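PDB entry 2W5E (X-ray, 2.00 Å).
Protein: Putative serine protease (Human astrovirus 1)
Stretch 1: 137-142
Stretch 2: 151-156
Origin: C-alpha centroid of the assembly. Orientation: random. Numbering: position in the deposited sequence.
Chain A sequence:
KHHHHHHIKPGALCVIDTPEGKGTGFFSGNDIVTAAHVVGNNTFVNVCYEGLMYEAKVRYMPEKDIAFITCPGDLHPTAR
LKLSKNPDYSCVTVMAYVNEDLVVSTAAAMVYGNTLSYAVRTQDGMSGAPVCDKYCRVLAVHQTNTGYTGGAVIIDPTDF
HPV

Stretch 1 (137-142) RVLAVH
Stretch 2 (151-156) GAVIID

The two stretches pair as neighbouring antiparallel β-strands, joined by three backbone hydrogen bonds and a strip of small and branched apolar side chains. Their N-to-C directions differ by 130°, and 398 Å² of surface is buried between them.

The register sets Ala 140 opposite Ile 154, Val 141 opposite Val 153 and His 142 opposite Ala 152. Val 141 and Val 153 form the hydrogen-bonded pair, with CA atoms 5.4 Å apart. Val 141 N donates to Val 153 O at 3.0 Å, and Val 153 N returns a bond to Val 141 O at 3.1 Å. Beyond the strand end, Ile 155 N donates to Leu 139 O at 3.0 Å, nearly linear at 171°. The flanking pairs are non-hydrogen-bonded and lie closer: CA to CA is 4.1 Å for Ala 140 and Ile 154, and 4.0 Å for His 142 and Ala 152.

Most residues are extended. Val 138, His 142 and Ile 154 have phi near -60 to -70 and psi near 130. Leu 139 departs from this, with phi/psi of -104/-32; its CA-to-CB bond points away from the partner strand, and the rotamer is m,t.

Ala 140, His 142, Ala 152 and Ile 154 share one face. The methyls suit this close spacing: Ala 140 CB lies 3.7 Å from Ala 152 CB and 3.3 Å from Val 153 O. His 142 is t, with chi2 102°. Gly 151 O lies over one face of its ring, while its ND1 is hydrogen-bonded elsewhere in the structure. Ile 154 is m, with chi2 at 101°, between wells.

Val 141 and Val 153, both t, occupy the other face. Ile 155 is buried, and its CA-to-CB bond points toward stretch 1; the rotamer is an extended t,t. Ile 155 CG2 lies 4.3 Å from CG1 of Val 138, itself t, and Ile 155 CD1 lies 4.5 Å from Val 141 CG2. Its branched chain thus touches two valines.

Arg 137 and Asp 156 make no contact across the pair.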

ATOM      1  N   ARG A 137     -10.662 -14.514   1.529  1.00 28.47           N
ATOM      2  CA  ARG A 137      -9.916 -15.753   1.754  1.00 29.00           C
ATOM      3  C   ARG A 137     -10.680 -16.941   1.169  1.00 28.56           C
ATOM      4  O   ARG A 137     -11.895 -17.034   1.336  1.00 28.22           O
ATOM      5  CB  ARG A 137      -9.677 -15.974   3.254  1.00 29.36           C
ATOM      6  CG  ARG A 137      -9.205 -14.733   4.013  1.00 32.09           C
ATOM      7  CD  ARG A 137      -7.759 -14.398   3.721  1.00 36.16           C
ATOM      8  NE  ARG A 137      -6.863 -15.182   4.562  1.00 40.08           N
ATOM      9  CZ  ARG A 137      -6.089 -14.686   5.525  1.00 40.78           C
ATOM     10  NH1 ARG A 137      -6.074 -13.381   5.782  1.00 41.82           N
ATOM     11  NH2 ARG A 137      -5.319 -15.504   6.229  1.00 41.34           N
ATOM     12  N   VAL A 138      -9.969 -17.847   0.499  1.00 28.57           N
ATOM     13  CA  VAL A 138     -10.598 -18.992  -0.181  1.00 28.62           C
ATOM     14  C   VAL A 138     -11.182 -19.989   0.805  1.00 28.58           C
ATOM     15  O   VAL A 138     -10.494 -20.445   1.721  1.00 28.84           O
ATOM     16  CB  VAL A 138      -9.610 -19.771  -1.099  1.00 28.84           C
ATOM     17  CG1 VAL A 138     -10.379 -20.581  -2.158  1.00 28.49           C
ATOM     18  CG2 VAL A 138      -8.666 -18.840  -1.764  1.00 29.50           C
ATOM     19  N   LEU A 139     -12.452 -20.326   0.597  1.00 28.35           N
ATOM     20  CA  LEU A 139     -13.141 -21.346   1.382  1.00 28.25           C
ATOM     21  C   LEU A 139     -13.290 -22.651   0.604  1.00 28.01           C
ATOM     22  O   LEU A 139     -13.310 -23.734   1.192  1.00 28.02           O
ATOM     23  CB  LEU A 139     -14.544 -20.858   1.770  1.00 28.27           C
ATOM     24  CG  LEU A 139     -14.717 -19.594   2.615  1.00 28.60           C
ATOM     25  CD1 LEU A 139     -16.183 -19.208   2.656  1.00 28.27           C
ATOM     26  CD2 LEU A 139     -14.179 -19.801   4.016  1.00 28.82           C
ATOM     27  N   ALA A 140     -13.419 -22.536  -0.717  1.00 27.66           N
ATOM     28  CA  ALA A 140     -13.825 -23.662  -1.556  1.00 27.32           C
ATOM     29  C   ALA A 140     -13.489 -23.451  -3.034  1.00 26.93           C
ATOM     30  O   ALA A 140     -13.152 -22.347  -3.452  1.00 26.19           O
ATOM     31  CB  ALA A 140     -15.326 -23.922  -1.387  1.00 27.27           C
ATOM     32  N   VAL A 141     -13.596 -24.527  -3.811  1.00 27.11           N
ATOM     33  CA  VAL A 141     -13.350 -24.501  -5.259  1.00 27.39           C
ATOM     34  C   VAL A 141     -14.628 -24.887  -6.024  1.00 27.71           C
ATOM     35  O   VAL A 141     -15.151 -25.987  -5.837  1.00 27.49           O
ATOM     36  CB  VAL A 141     -12.184 -25.460  -5.641  1.00 27.44           C
ATOM     37  CG1 VAL A 141     -11.915 -25.428  -7.141  1.00 26.86           C
ATOM     38  CG2 VAL A 141     -10.914 -25.119  -4.854  1.00 26.46           C
ATOM     39  N   HIS A 142     -15.123 -24.011  -6.853  1.00 28.37           N
ATOM     40  CA  HIS A 142     -16.336 -24.241  -7.569  1.00 29.43           C
ATOM     41  C   HIS A 142     -16.304 -25.459  -8.498  1.00 30.24           C
ATOM     42  O   HIS A 142     -15.426 -25.624  -9.264  1.00 29.87           O
ATOM     43  CB  HIS A 142     -16.714 -23.029  -8.367  1.00 29.35           C
ATOM     44  CG  HIS A 142     -17.987 -23.184  -9.126  1.00 29.59           C
ATOM     45  ND1 HIS A 142     -19.170 -22.640  -8.702  1.00 30.29           N
ATOM     46  CD2 HIS A 142     -18.260 -23.817 -10.284  1.00 28.62           C
ATOM     47  CE1 HIS A 142     -20.113 -22.922  -9.571  1.00 29.17           C
ATOM     48  NE2 HIS A 142     -19.587 -23.634 -10.539  1.00 29.95           N
ATOM     49  N   GLY A 151     -22.262 -25.095  -6.766  1.00 31.88           N
ATOM     50  CA  GLY A 151     -21.758 -26.002  -5.737  1.00 31.78           C
ATOM     51  C   GLY A 151     -20.242 -26.108  -5.767  1.00 31.91           C
ATOM     52  O   GLY A 151     -19.639 -26.231  -6.833  1.00 31.67           O
ATOM     53  N   ALA A 152     -19.628 -26.059  -4.589  1.00 32.01           N
ATOM     54  CA  ALA A 152     -18.173 -26.085  -4.471  1.00 32.51           C
ATOM     55  C   ALA A 152     -17.728 -27.081  -3.412  1.00 32.85           C
ATOM     56  O   ALA A 152     -18.485 -27.390  -2.499  1.00 32.87           O
ATOM     57  CB  ALA A 152     -17.656 -24.695  -4.132  1.00 32.23           C
ATOM     58  N   VAL A 153     -16.505 -27.592  -3.548  1.00 33.57           N
ATOM     59  CA  VAL A 153     -15.905 -28.441  -2.517  1.00 34.52           C
ATOM     60  C   VAL A 153     -15.018 -27.598  -1.605  1.00 34.81           C
ATOM     61  O   VAL A 153     -14.107 -26.910  -2.077  1.00 34.57           O
ATOM     62  CB  VAL A 153     -15.084 -29.619  -3.116  1.00 34.52           C
ATOM     63  CG1 VAL A 153     -14.463 -30.460  -2.010  1.00 35.24           C
ATOM     64  CG2 VAL A 153     -15.964 -30.501  -3.993  1.00 35.42           C
ATOM     65  N   ILE A 154     -15.298 -27.661  -0.305  1.00 35.57           N
ATOM     66  CA  ILE A 154     -14.512 -26.962   0.715  1.00 36.62           C
ATOM     67  C   ILE A 154     -13.048 -27.417   0.712  1.00 37.16           C
ATOM     68  O   ILE A 154     -12.754 -28.612   0.604  1.00 37.08           O
ATOM     69  CB  ILE A 154     -15.158 -27.089   2.133  1.00 36.72           C
ATOM     70  CG1 ILE A 154     -16.306 -26.090   2.290  1.00 37.33           C
ATOM     71  CG2 ILE A 154     -14.149 -26.832   3.248  1.00 36.99           C
ATOM     72  CD1 ILE A 154     -17.679 -26.688   2.132  1.00 38.50           C
ATOM     73  N   ILE A 155     -12.144 -26.446   0.817  1.00 37.79           N
ATOM     74  CA  ILE A 155     -10.709 -26.704   0.833  1.00 38.72           C
ATOM     75  C   ILE A 155     -10.115 -26.335   2.197  1.00 39.47           C
ATOM     76  O   ILE A 155     -10.561 -25.384   2.843  1.00 39.59           O
ATOM     77  CB  ILE A 155      -9.987 -25.949  -0.330  1.00 38.55           C
ATOM     78  CG1 ILE A 155      -8.536 -26.430  -0.491  1.00 38.95           C
ATOM     79  CG2 ILE A 155     -10.080 -24.425  -0.155  1.00 38.15           C
ATOM     80  CD1 ILE A 155      -7.803 -25.853  -1.710  1.00 38.84           C
ATOM     81  N   ASP A 156      -9.126 -27.108   2.638  1.00 40.45           N
ATOM     82  CA  ASP A 156      -8.362 -26.773   3.840  1.00 41.63           C
ATOM     83  C   ASP A 156      -6.858 -27.033   3.624  1.00 41.96           C
ATOM     84  O   ASP A 156      -6.488 -27.685   2.646  1.00 41.79           O
ATOM     85  CB  ASP A 156      -8.939 -27.471   5.091  1.00 41.94           C
ATOM     86  CG  ASP A 156      -8.758 -28.974   5.073  1.00 43.06           C
ATOM     87  OD1 ASP A 156      -7.609 -29.435   5.203  1.00 44.80           O
ATOM     88  OD2 ASP A 156      -9.772 -29.698   4.967  1.00 44.41           O
TER